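Extracellular solute-binding protein, family 1 (Bifidobacterium longum subsp. infantis ATCC 15697, PDB 3QUF) probably captures a solute outside the cell membrane and hands it to an ABC-type importer, as other family 1 extracellular solute-binding proteins do. Local coordinates at residues 185-195 against 366-374; 217-227 against 397-408. All blocks are in the same frame, centred on the assembly; numbering follows the deposited sequence.

Interaction 1 of 2, residues 185-195 against 366-374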
loop_
_atom_site.group_PDB
_atom_site.type_symbol
_atom_site.label_atom_id
_atom_site.label_comp_id
_atom_site.label_asym_id
_atom_site.label_seq_id
_atom_site.Cartn_x
_atom_site.Cartn_y
_atom_site.Cartn_z
ATOM N N GLN A 185 6.834 0.816 10.436
ATOM C CA GLN A 185 5.634 1.356 9.845
ATOM C C GLN A 185 4.448 1.128 10.757
ATOM O O GLN A 185 4.522 0.339 11.712
ATOM C CB GLN A 185 5.391 0.697 8.483
ATOM C CG GLN A 185 5.289 -0.793 8.595
ATOM C CD GLN A 185 5.099 -1.502 7.264
ATOM O OE1 GLN A 185 5.046 -0.878 6.198
ATOM N NE2 GLN A 185 4.984 -2.811 7.331
ATOM N N ILE A 186 3.361 1.809 10.450
ATOM C CA ILE A 186 2.076 1.566 11.114
ATOM C C ILE A 186 1.805 0.063 10.953
ATOM O O ILE A 186 2.032 -0.497 9.878
ATOM C CB ILE A 186 0.987 2.405 10.424
ATOM C CG1 ILE A 186 1.349 3.894 10.589
ATOM C CG2 ILE A 186 -0.393 2.122 10.975
ATOM C CD1 ILE A 186 1.348 4.323 12.005
ATOM N N ALA A 187 1.290 -0.575 12.008
ATOM C CA ALA A 187 1.028 -2.005 11.988
ATOM C C ALA A 187 0.054 -2.376 10.885
ATOM O O ALA A 187 -1.015 -1.769 10.740
ATOM C CB ALA A 187 0.472 -2.493 13.350
ATOM N N GLY A 188 0.414 -3.396 10.125
ATOM C CA GLY A 188 -0.466 -3.903 9.070
ATOM C C GLY A 188 -1.793 -4.452 9.608
ATOM O O GLY A 188 -2.838 -4.276 8.994
ATOM N N SER A 189 -1.765 -5.119 10.748
ATOM C CA SER A 189 -3.018 -5.650 11.339
ATOM C C SER A 189 -3.983 -4.534 11.726
ATOM O O SER A 189 -5.193 -4.625 11.510
ATOM C CB SER A 189 -2.714 -6.559 12.574
ATOM O OG SER A 189 -2.016 -5.866 13.622
ATOM N N PHE A 190 -3.448 -3.486 12.342
ATOM C CA PHE A 190 -4.232 -2.327 12.682
ATOM C C PHE A 190 -4.814 -1.704 11.421
ATOM O O PHE A 190 -5.984 -1.353 11.388
ATOM C CB PHE A 190 -3.388 -1.271 13.418
ATOM C CG PHE A 190 -4.139 -0.016 13.676
ATOM C CD1 PHE A 190 -5.024 0.090 14.755
ATOM C CD2 PHE A 190 -4.026 1.053 12.796
ATOM C CE1 PHE A 190 -5.744 1.236 14.960
ATOM C CE2 PHE A 190 -4.764 2.210 13.015
ATOM C CZ PHE A 190 -5.620 2.287 14.094
ATOM N N THR A 191 -3.989 -1.568 10.383
ATOM C CA THR A 191 -4.467 -0.934 9.146
ATOM C C THR A 191 -5.599 -1.757 8.540
ATOM O O THR A 191 -6.590 -1.188 8.056
ATOM C CB THR A 191 -3.325 -0.722 8.170
ATOM O OG1 THR A 191 -2.361 0.133 8.815
ATOM C CG2 THR A 191 -3.797 -0.070 6.876
ATOM N N GLY A 192 -5.464 -3.083 8.579
ATOM C CA GLY A 192 -6.526 -3.971 8.085
ATOM C C GLY A 192 -7.821 -3.817 8.852
ATOM O O GLY A 192 -8.922 -3.841 8.283
ATOM N N LEU A 193 -7.704 -3.628 10.164
ATOM C CA LEU A 193 -8.859 -3.446 11.014
ATOM C C LEU A 193 -9.510 -2.094 10.779
ATOM O O LEU A 193 -10.725 -1.990 10.697
ATOM C CB LEU A 193 -8.432 -3.643 12.470
ATOM C CG LEU A 193 -9.557 -3.776 13.491
ATOM C CD1 LEU A 193 -10.410 -5.014 13.191
ATOM C CD2 LEU A 193 -8.965 -3.826 14.921
ATOM N N LEU A 194 -8.685 -1.064 10.627
ATOM C CA LEU A 194 -9.119 0.268 10.257
ATOM C C LEU A 194 -9.853 0.255 8.916
ATOM O O LEU A 194 -10.943 0.885 8.790
ATOM C CB LEU A 194 -7.915 1.216 10.208
ATOM C CG LEU A 194 -8.232 2.643 9.822
ATOM C CD1 LEU A 194 -9.077 3.361 10.887
ATOM C CD2 LEU A 194 -6.905 3.444 9.490
ATOM N N ALA A 195 -9.298 -0.479 7.948
ATOM C CA ALA A 195 -9.848 -0.536 6.603
ATOM C C ALA A 195 -11.265 -1.116 6.696
ATOM O O ALA A 195 -12.192 -0.609 6.081
ATOM C CB ALA A 195 -8.974 -1.372 5.685
ATOM N N LYS A 366 -10.836 -4.015 -2.091
ATOM C CA LYS A 366 -10.833 -4.074 -0.637
ATOM C C LYS A 366 -9.385 -4.125 -0.095
ATOM O O LYS A 366 -9.059 -4.990 0.702
ATOM C CB LYS A 366 -11.612 -5.285 -0.155
ATOM C CG LYS A 366 -13.081 -5.258 -0.544
ATOM C CD LYS A 366 -13.923 -6.328 0.153
ATOM C CE LYS A 366 -14.444 -5.825 1.568
ATOM N NZ LYS A 366 -14.996 -6.898 2.589
ATOM N N PHE A 367 -8.552 -3.217 -0.564
ATOM C CA PHE A 367 -7.202 -3.051 -0.076
ATOM C C PHE A 367 -6.997 -1.593 0.326
ATOM O O PHE A 367 -7.560 -0.671 -0.294
ATOM C CB PHE A 367 -6.159 -3.488 -1.113
ATOM C CG PHE A 367 -6.192 -2.697 -2.417
ATOM C CD1 PHE A 367 -7.001 -3.101 -3.464
ATOM C CD2 PHE A 367 -5.341 -1.619 -2.604
ATOM C CE1 PHE A 367 -7.024 -2.399 -4.648
ATOM C CE2 PHE A 367 -5.350 -0.901 -3.795
ATOM C CZ PHE A 367 -6.184 -1.314 -4.820
ATOM N N TYR A 368 -6.169 -1.373 1.337
ATOM C CA TYR A 368 -5.952 -0.036 1.850
ATOM C C TYR A 368 -4.621 0.040 2.585
ATOM O O TYR A 368 -4.153 -0.951 3.109
ATOM C CB TYR A 368 -7.099 0.380 2.795
ATOM C CG TYR A 368 -6.988 1.787 3.304
ATOM C CD1 TYR A 368 -7.037 2.855 2.423
ATOM C CD2 TYR A 368 -6.753 2.067 4.669
ATOM C CE1 TYR A 368 -6.929 4.163 2.846
ATOM C CE2 TYR A 368 -6.708 3.344 5.114
ATOM C CZ TYR A 368 -6.760 4.413 4.184
ATOM O OH TYR A 368 -6.657 5.715 4.576
ATOM N N TRP A 369 -4.064 1.240 2.615
ATOM C CA TRP A 369 -2.932 1.597 3.441
ATOM C C TRP A 369 -3.108 3.075 3.818
ATOM O O TRP A 369 -3.677 3.843 3.046
ATOM C CB TRP A 369 -1.613 1.369 2.672
ATOM C CG TRP A 369 -0.421 1.395 3.589
ATOM C CD1 TRP A 369 0.563 2.350 3.646
ATOM C CD2 TRP A 369 -0.087 0.412 4.574
ATOM N NE1 TRP A 369 1.483 2.024 4.621
ATOM C CE2 TRP A 369 1.092 0.844 5.212
ATOM C CE3 TRP A 369 -0.695 -0.776 5.008
ATOM C CZ2 TRP A 369 1.686 0.118 6.235
ATOM C CZ3 TRP A 369 -0.109 -1.481 6.010
ATOM C CH2 TRP A 369 1.075 -1.029 6.624
ATOM N N VAL A 370 -2.654 3.467 5.005
ATOM C CA VAL A 370 -2.744 4.878 5.412
ATOM C C VAL A 370 -1.628 5.676 4.710
ATOM O O VAL A 370 -0.451 5.605 5.107
ATOM C CB VAL A 370 -2.676 5.072 6.916
ATOM C CG1 VAL A 370 -2.824 6.572 7.269
ATOM C CG2 VAL A 370 -3.863 4.306 7.647
ATOM N N ASN A 371 -2.001 6.421 3.689
ATOM C CA ASN A 371 -1.056 7.199 2.872
ATOM C C ASN A 371 -1.275 8.672 3.211
ATOM O O ASN A 371 -2.061 9.396 2.567
ATOM C CB ASN A 371 -1.237 6.879 1.372
ATOM C CG ASN A 371 -0.718 5.512 0.996
ATOM O OD1 ASN A 371 -1.441 4.667 0.415
ATOM N ND2 ASN A 371 0.508 5.279 1.313
ATOM N N TRP A 372 -0.624 9.139 4.269
ATOM C CA TRP A 372 -0.896 10.454 4.815
ATOM C C TRP A 372 -0.663 11.541 3.747
ATOM O O TRP A 372 0.359 11.505 3.076
ATOM C CB TRP A 372 0.042 10.790 5.948
ATOM C CG TRP A 372 0.363 9.645 6.884
ATOM C CD1 TRP A 372 1.375 8.763 6.755
ATOM C CD2 TRP A 372 -0.321 9.298 8.092
ATOM N NE1 TRP A 372 1.373 7.876 7.800
ATOM C CE2 TRP A 372 0.345 8.191 8.641
ATOM C CE3 TRP A 372 -1.395 9.844 8.788
ATOM C CZ2 TRP A 372 -0.033 7.621 9.849
ATOM C CZ3 TRP A 372 -1.774 9.255 9.980
ATOM C CH2 TRP A 372 -1.116 8.159 10.475
ATOM N N PRO A 373 -1.587 12.491 3.602
ATOM C CA PRO A 373 -1.352 13.536 2.592
ATOM C C PRO A 373 -0.449 14.672 2.992
ATOM O O PRO A 373 -0.148 15.549 2.170
ATOM C CB PRO A 373 -2.765 14.049 2.279
ATOM C CG PRO A 373 -3.527 13.785 3.505
ATOM C CD PRO A 373 -3.002 12.458 3.995
ATOM N N LYS A 374 -0.084 14.726 4.259
ATOM C CA LYS A 374 0.853 15.734 4.751
ATOM C C LYS A 374 1.874 15.019 5.598
ATOM O O LYS A 374 1.507 14.089 6.296
ATOM C CB LYS A 374 0.133 16.757 5.612
ATOM C CG LYS A 374 -1.015 17.455 4.929
ATOM C CD LYS A 374 -1.775 18.422 5.842
ATOM C CE LYS A 374 -2.734 19.277 4.970
ATOM N NZ LYS A 374 -3.733 20.073 5.736
HETATM O O HOH W 1 -1.126 1.977 7.117
#
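Trp369 and Thr191 meet almost at right angles, the indole lying flat beneath the threonine branches. The CB of Trp369 points away from residues 185-195, yet CG stands anti to the backbone N (chi1 -166°), and this turn swings the six-membered ring back under the start of the helix. There Thr191 CG2 reaches CE3 at 3.7 Å, while OG1 lies over the same face as a water molecule that sits above the ring centre. That water accepts from Val370 N (3.0 Å) and hydrogen-bonds to Thr191 OG1 (2.8 Å), so it bridges the helix and the chain just after strand 367-368, which share no direct hydrogen bond here. The ring's far end is ringed by polar and backbone atoms: Gly188 CA comes in at the edge, near the plane; Ile186 O touches CH2 at 3.4 Å; and the Gln185 amide, its plane turned 50° from the indole, brings OE1 to 3.5 Å from CZ2.

In the bilobed fold of bacterial solute-binding proteins this is a buried contact. Strand 367-368 runs parallel to strand 295-305 in the central mixed sheet, and helix 188-195 packs against it and the chain that follows. One turn further along the helix the contact becomes wholly apolar. Ala195 CB abuts Tyr368 CB at 3.9 Å, and Leu194 CD2 comes to the edge of the tyrosine ring, whose hydroxyl is bonded to Asp208. The Leu194 and Val370 side chains cross at about a right angle, with CD2 to CG2 at 3.7 Å. Val370 in turn lays its other methyl, CG1, over the face of Trp372. That indole, bonded through NE1 to Ser380, receives CG1 of Ile186 at its edge beside CZ2, 4.0 Å away.

Interaction 2 of 2, residues 217-227 against 397-408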
loop_
_atom_site.group_PDB
_atom_site.type_symbol
_atom_site.label_atom_id
_atom_site.label_comp_id
_atom_site.label_asym_id
_atom_site.label_seq_id
_atom_site.Cartn_x
_atom_site.Cartn_y
_atom_site.Cartn_z
ATOM N N THR A 217 -11.883 13.390 12.836
ATOM C CA THR A 217 -10.637 13.416 13.583
ATOM C C THR A 217 -10.183 11.994 13.898
ATOM O O THR A 217 -10.957 11.065 13.837
ATOM C CB THR A 217 -10.787 14.171 14.915
ATOM O OG1 THR A 217 -11.711 13.481 15.780
ATOM C CG2 THR A 217 -11.220 15.641 14.661
ATOM N N PHE A 218 -8.918 11.847 14.240
ATOM C CA PHE A 218 -8.427 10.564 14.761
ATOM C C PHE A 218 -9.176 10.168 16.041
ATOM O O PHE A 218 -9.487 9.000 16.262
ATOM C CB PHE A 218 -6.915 10.622 15.000
ATOM C CG PHE A 218 -6.108 10.788 13.751
ATOM C CD1 PHE A 218 -5.846 9.706 12.929
ATOM C CD2 PHE A 218 -5.595 12.035 13.381
ATOM C CE1 PHE A 218 -5.142 9.861 11.783
ATOM C CE2 PHE A 218 -4.891 12.198 12.220
ATOM C CZ PHE A 218 -4.633 11.093 11.412
ATOM N N THR A 219 -9.463 11.140 16.911
ATOM C CA THR A 219 -10.225 10.845 18.108
ATOM C C THR A 219 -11.579 10.251 17.803
ATOM O O THR A 219 -12.005 9.326 18.485
ATOM C CB THR A 219 -10.375 12.103 18.977
ATOM O OG1 THR A 219 -9.066 12.503 19.379
ATOM C CG2 THR A 219 -11.238 11.815 20.222
ATOM N N LYS A 220 -12.254 10.761 16.782
ATOM C CA LYS A 220 -13.572 10.197 16.416
ATOM C C LYS A 220 -13.450 8.803 15.804
ATOM O O LYS A 220 -14.172 7.869 16.190
ATOM C CB LYS A 220 -14.336 11.114 15.460
ATOM C CG LYS A 220 -14.915 12.392 16.118
ATOM C CD LYS A 220 -15.566 13.309 15.047
ATOM C CE LYS A 220 -15.567 14.826 15.414
ATOM N NZ LYS A 220 -15.386 15.738 14.190
ATOM N N ASP A 221 -12.543 8.661 14.836
ATOM C CA ASP A 221 -12.557 7.454 13.982
ATOM C C ASP A 221 -11.516 6.405 14.283
ATOM O O ASP A 221 -11.775 5.223 14.071
ATOM C CB ASP A 221 -12.509 7.848 12.517
ATOM C CG ASP A 221 -13.862 8.295 11.997
ATOM O OD1 ASP A 221 -14.922 7.685 12.358
ATOM O OD2 ASP A 221 -13.845 9.266 11.239
ATOM N N TRP A 222 -10.330 6.794 14.732
ATOM C CA TRP A 222 -9.322 5.806 15.037
ATOM C C TRP A 222 -9.489 5.237 16.440
ATOM O O TRP A 222 -9.104 4.106 16.669
ATOM C CB TRP A 222 -7.908 6.344 14.865
ATOM C CG TRP A 222 -7.448 6.430 13.414
ATOM C CD1 TRP A 222 -8.212 6.748 12.315
ATOM C CD2 TRP A 222 -6.126 6.176 12.907
ATOM N NE1 TRP A 222 -7.434 6.743 11.185
ATOM C CE2 TRP A 222 -6.152 6.406 11.520
ATOM C CE3 TRP A 222 -4.923 5.814 13.499
ATOM C CZ2 TRP A 222 -5.017 6.251 10.704
ATOM C CZ3 TRP A 222 -3.782 5.680 12.693
ATOM C CH2 TRP A 222 -3.852 5.894 11.304
ATOM N N THR A 223 -10.062 6.022 17.363
ATOM C CA THR A 223 -10.252 5.520 18.749
ATOM C C THR A 223 -10.910 4.162 18.827
ATOM O O THR A 223 -10.384 3.274 19.480
ATOM C CB THR A 223 -11.009 6.512 19.642
ATOM O OG1 THR A 223 -10.281 7.731 19.676
ATOM C CG2 THR A 223 -11.140 5.960 21.044
ATOM N N PRO A 224 -12.057 3.976 18.147
ATOM C CA PRO A 224 -12.728 2.669 18.240
ATOM C C PRO A 224 -11.924 1.518 17.667
ATOM O O PRO A 224 -12.061 0.383 18.108
ATOM C CB PRO A 224 -14.009 2.852 17.436
ATOM C CG PRO A 224 -13.820 4.063 16.603
ATOM C CD PRO A 224 -12.816 4.945 17.338
ATOM N N VAL A 225 -11.073 1.826 16.702
ATOM C CA VAL A 225 -10.222 0.813 16.096
ATOM C C VAL A 225 -9.076 0.491 17.020
ATOM O O VAL A 225 -8.782 -0.680 17.272
ATOM C CB VAL A 225 -9.756 1.228 14.680
ATOM C CG1 VAL A 225 -8.945 0.073 13.984
ATOM C CG2 VAL A 225 -10.963 1.616 13.834
ATOM N N PHE A 226 -8.479 1.510 17.610
ATOM C CA PHE A 226 -7.451 1.307 18.609
ATOM C C PHE A 226 -8.016 0.493 19.790
ATOM O O PHE A 226 -7.303 -0.309 20.366
ATOM C CB PHE A 226 -6.932 2.625 19.156
ATOM C CG PHE A 226 -5.823 3.291 18.340
ATOM C CD1 PHE A 226 -4.700 2.593 17.927
ATOM C CD2 PHE A 226 -5.890 4.644 18.065
ATOM C CE1 PHE A 226 -3.663 3.249 17.214
ATOM C CE2 PHE A 226 -4.872 5.294 17.380
ATOM C CZ PHE A 226 -3.759 4.588 16.958
ATOM N N LYS A 227 -9.272 0.723 20.153
ATOM C CA LYS A 227 -9.889 -0.007 21.276
ATOM C C LYS A 227 -9.923 -1.503 20.995
ATOM O O LYS A 227 -9.650 -2.322 21.884
ATOM C CB LYS A 227 -11.311 0.478 21.576
ATOM C CG LYS A 227 -11.426 1.824 22.267
ATOM C CD LYS A 227 -12.856 2.008 22.869
ATOM C CE LYS A 227 -13.148 3.444 23.371
ATOM N NZ LYS A 227 -12.067 4.054 24.190
ATOM N N ALA A 397 -6.436 3.667 24.155
ATOM C CA ALA A 397 -6.836 3.938 22.780
ATOM C C ALA A 397 -7.140 5.411 22.556
ATOM O O ALA A 397 -6.623 6.016 21.611
ATOM C CB ALA A 397 -8.057 3.088 22.407
ATOM N N LYS A 398 -7.957 6.022 23.407
ATOM C CA LYS A 398 -8.300 7.426 23.193
ATOM C C LYS A 398 -7.063 8.338 23.299
ATOM O O LYS A 398 -6.921 9.271 22.508
ATOM C CB LYS A 398 -9.439 7.903 24.114
ATOM C CG LYS A 398 -10.246 9.067 23.462
ATOM C CD LYS A 398 -11.184 9.829 24.405
ATOM C CE LYS A 398 -12.258 8.928 25.015
ATOM N NZ LYS A 398 -13.010 8.108 23.994
ATOM N N ASP A 399 -6.149 8.036 24.223
ATOM C CA ASP A 399 -4.907 8.825 24.336
ATOM C C ASP A 399 -4.075 8.746 23.060
ATOM O O ASP A 399 -3.509 9.749 22.627
ATOM C CB ASP A 399 -4.019 8.352 25.496
ATOM C CG ASP A 399 -4.623 8.619 26.887
ATOM O OD1 ASP A 399 -5.361 9.639 27.078
ATOM O OD2 ASP A 399 -4.320 7.793 27.799
ATOM N N ALA A 400 -3.954 7.552 22.491
ATOM C CA ALA A 400 -3.228 7.380 21.227
ATOM C C ALA A 400 -3.859 8.209 20.122
ATOM O O ALA A 400 -3.161 8.906 19.380
ATOM C CB ALA A 400 -3.198 5.914 20.817
ATOM N N ALA A 401 -5.184 8.149 20.009
ATOM C CA ALA A 401 -5.877 8.927 18.994
ATOM C C ALA A 401 -5.720 10.436 19.213
ATOM O O ALA A 401 -5.516 11.178 18.256
ATOM C CB ALA A 401 -7.349 8.521 18.905
ATOM N N LYS A 402 -5.773 10.874 20.469
ATOM C CA LYS A 402 -5.616 12.292 20.788
ATOM C C LYS A 402 -4.210 12.756 20.409
ATOM O O LYS A 402 -4.041 13.885 19.919
ATOM C CB LYS A 402 -5.892 12.571 22.268
ATOM C CG LYS A 402 -7.381 12.428 22.671
ATOM C CD LYS A 402 -7.590 12.628 24.180
ATOM C CE LYS A 402 -9.002 13.116 24.490
ATOM N NZ LYS A 402 -9.220 13.332 25.970
ATOM N N ALA A 403 -3.204 11.897 20.624
ATOM C CA ALA A 403 -1.826 12.249 20.227
ATOM C C ALA A 403 -1.671 12.428 18.716
ATOM O O ALA A 403 -0.998 13.343 18.243
ATOM C CB ALA A 403 -0.832 11.236 20.749
ATOM N N LEU A 404 -2.309 11.553 17.946
ATOM C CA LEU A 404 -2.335 11.698 16.504
ATOM C C LEU A 404 -3.032 13.002 16.068
ATOM O O LEU A 404 -2.534 13.686 15.205
ATOM C CB LEU A 404 -2.980 10.485 15.840
ATOM C CG LEU A 404 -2.133 9.194 15.861
ATOM C CD1 LEU A 404 -2.935 8.032 15.320
ATOM C CD2 LEU A 404 -0.851 9.353 15.059
ATOM N N ASP A 405 -4.176 13.335 16.677
ATOM C CA ASP A 405 -4.856 14.605 16.368
ATOM C C ASP A 405 -3.949 15.808 16.692
ATOM O O ASP A 405 -3.849 16.745 15.886
ATOM C CB ASP A 405 -6.162 14.713 17.153
ATOM C CG ASP A 405 -7.344 14.069 16.417
ATOM O OD1 ASP A 405 -7.355 14.096 15.173
ATOM O OD2 ASP A 405 -8.281 13.592 17.097
ATOM N N ALA A 406 -3.295 15.748 17.850
ATOM C CA ALA A 406 -2.400 16.816 18.314
ATOM C C ALA A 406 -1.286 17.004 17.322
ATOM O O ALA A 406 -0.952 18.139 16.950
ATOM C CB ALA A 406 -1.838 16.499 19.721
ATOM N N LYS A 407 -0.695 15.906 16.866
ATOM C CA LYS A 407 0.367 15.983 15.881
ATOM C C LYS A 407 -0.116 16.514 14.511
ATOM O O LYS A 407 0.471 17.411 13.921
ATOM C CB LYS A 407 1.010 14.593 15.716
ATOM C CG LYS A 407 2.287 14.584 14.954
ATOM C CD LYS A 407 3.309 15.463 15.637
ATOM C CE LYS A 407 4.681 14.868 15.638
ATOM N NZ LYS A 407 5.418 15.454 16.764
ATOM N N TRP A 408 -1.204 15.970 14.019
ATOM C CA TRP A 408 -1.807 16.388 12.755
ATOM C C TRP A 408 -2.135 17.882 12.737
ATOM O O TRP A 408 -1.916 18.574 11.719
ATOM C CB TRP A 408 -3.083 15.571 12.529
ATOM C CG TRP A 408 -3.735 15.832 11.200
ATOM C CD1 TRP A 408 -4.872 16.543 10.975
ATOM C CD2 TRP A 408 -3.275 15.393 9.944
ATOM N NE1 TRP A 408 -5.154 16.563 9.633
ATOM C CE2 TRP A 408 -4.190 15.847 8.981
ATOM C CE3 TRP A 408 -2.197 14.605 9.531
ATOM C CZ2 TRP A 408 -4.026 15.591 7.633
ATOM C CZ3 TRP A 408 -2.045 14.344 8.185
ATOM C CH2 TRP A 408 -2.947 14.848 7.254
#
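Phe218 drives its side chain into helix 397-408 as a knob among Ala401, Leu404, Asp405 and Trp408. At its root, CB rests against Ala401 O and Asp405 OD1. CG stands anti to the carbonyl carbon (chi1 -65°), which lays the ring under Leu404, whose CB is 3.8 Å from CG and makes a CH-pi contact over one face. On one side of the ring CD2 runs close to Asp405 OD1 (3.2 Å), and CE2 beyond it reaches Trp408 CB at 3.8 Å. This edge of Phe218 is directed at the face of Trp408 in a T-shaped pair, the Phe218 ring and the five-membered ring of Trp408 having planes 76° apart. On the other side CD1 stands over the centre of the Trp222 ring. Farther out, Trp212 and Trp372 join the surroundings of the ring.

The arrangement is knobs-into-holes packing between helices running roughly antiparallel, with the axes of 223-227 and 397-408 at 139°, and it fixes a C-terminal helix onto the body of the binding-protein fold. Ala401 is the reciprocal knob, its CB 3.1 Å from Thr223 OG1, a hydroxyl that donates to Thr219 O, and Phe226 fills the next hole, one face under Ala400 CB.

Asp405 grips the first turn of helix 218-221. OD1 accepts from Phe218 N (2.9 Å) on its syn side; OD2 accepts from Thr219 N above the carboxylate plane and, through its anti lone pair, from Thr219 OG1 (2.6 Å). With an alanine here, both amides and the Thr219 hydroxyl would probably be left without the carboxylate that they share, and the helix start less firmly tied to its neighbour. Thr217, the N-cap, uses its own OG1 to accept from Lys220 N at 2.9 Å.

Overall arrangement
Followed from the N terminus, the chain first lays down 185-195 and then 217-227, and only much later supplies their partners in the same order, 366-374 and 397-408. Interaction 1 therefore closes a loop of 170 residues and interaction 2 one of 169, and the two loops cross. Strand 295-305 falls within both. The first contact ties helix 188-199 to the central sheet, near the middle of the molecule; the second brings the last helix onto helices 218-221 and 223-234, nearer the periphery. With centres about 14 Å apart they still touch, because Phe190 stacks on Phe226 and Leu194 packs against Trp222, so the sheet and the last helix are connected through helices 188-199 and 223-234.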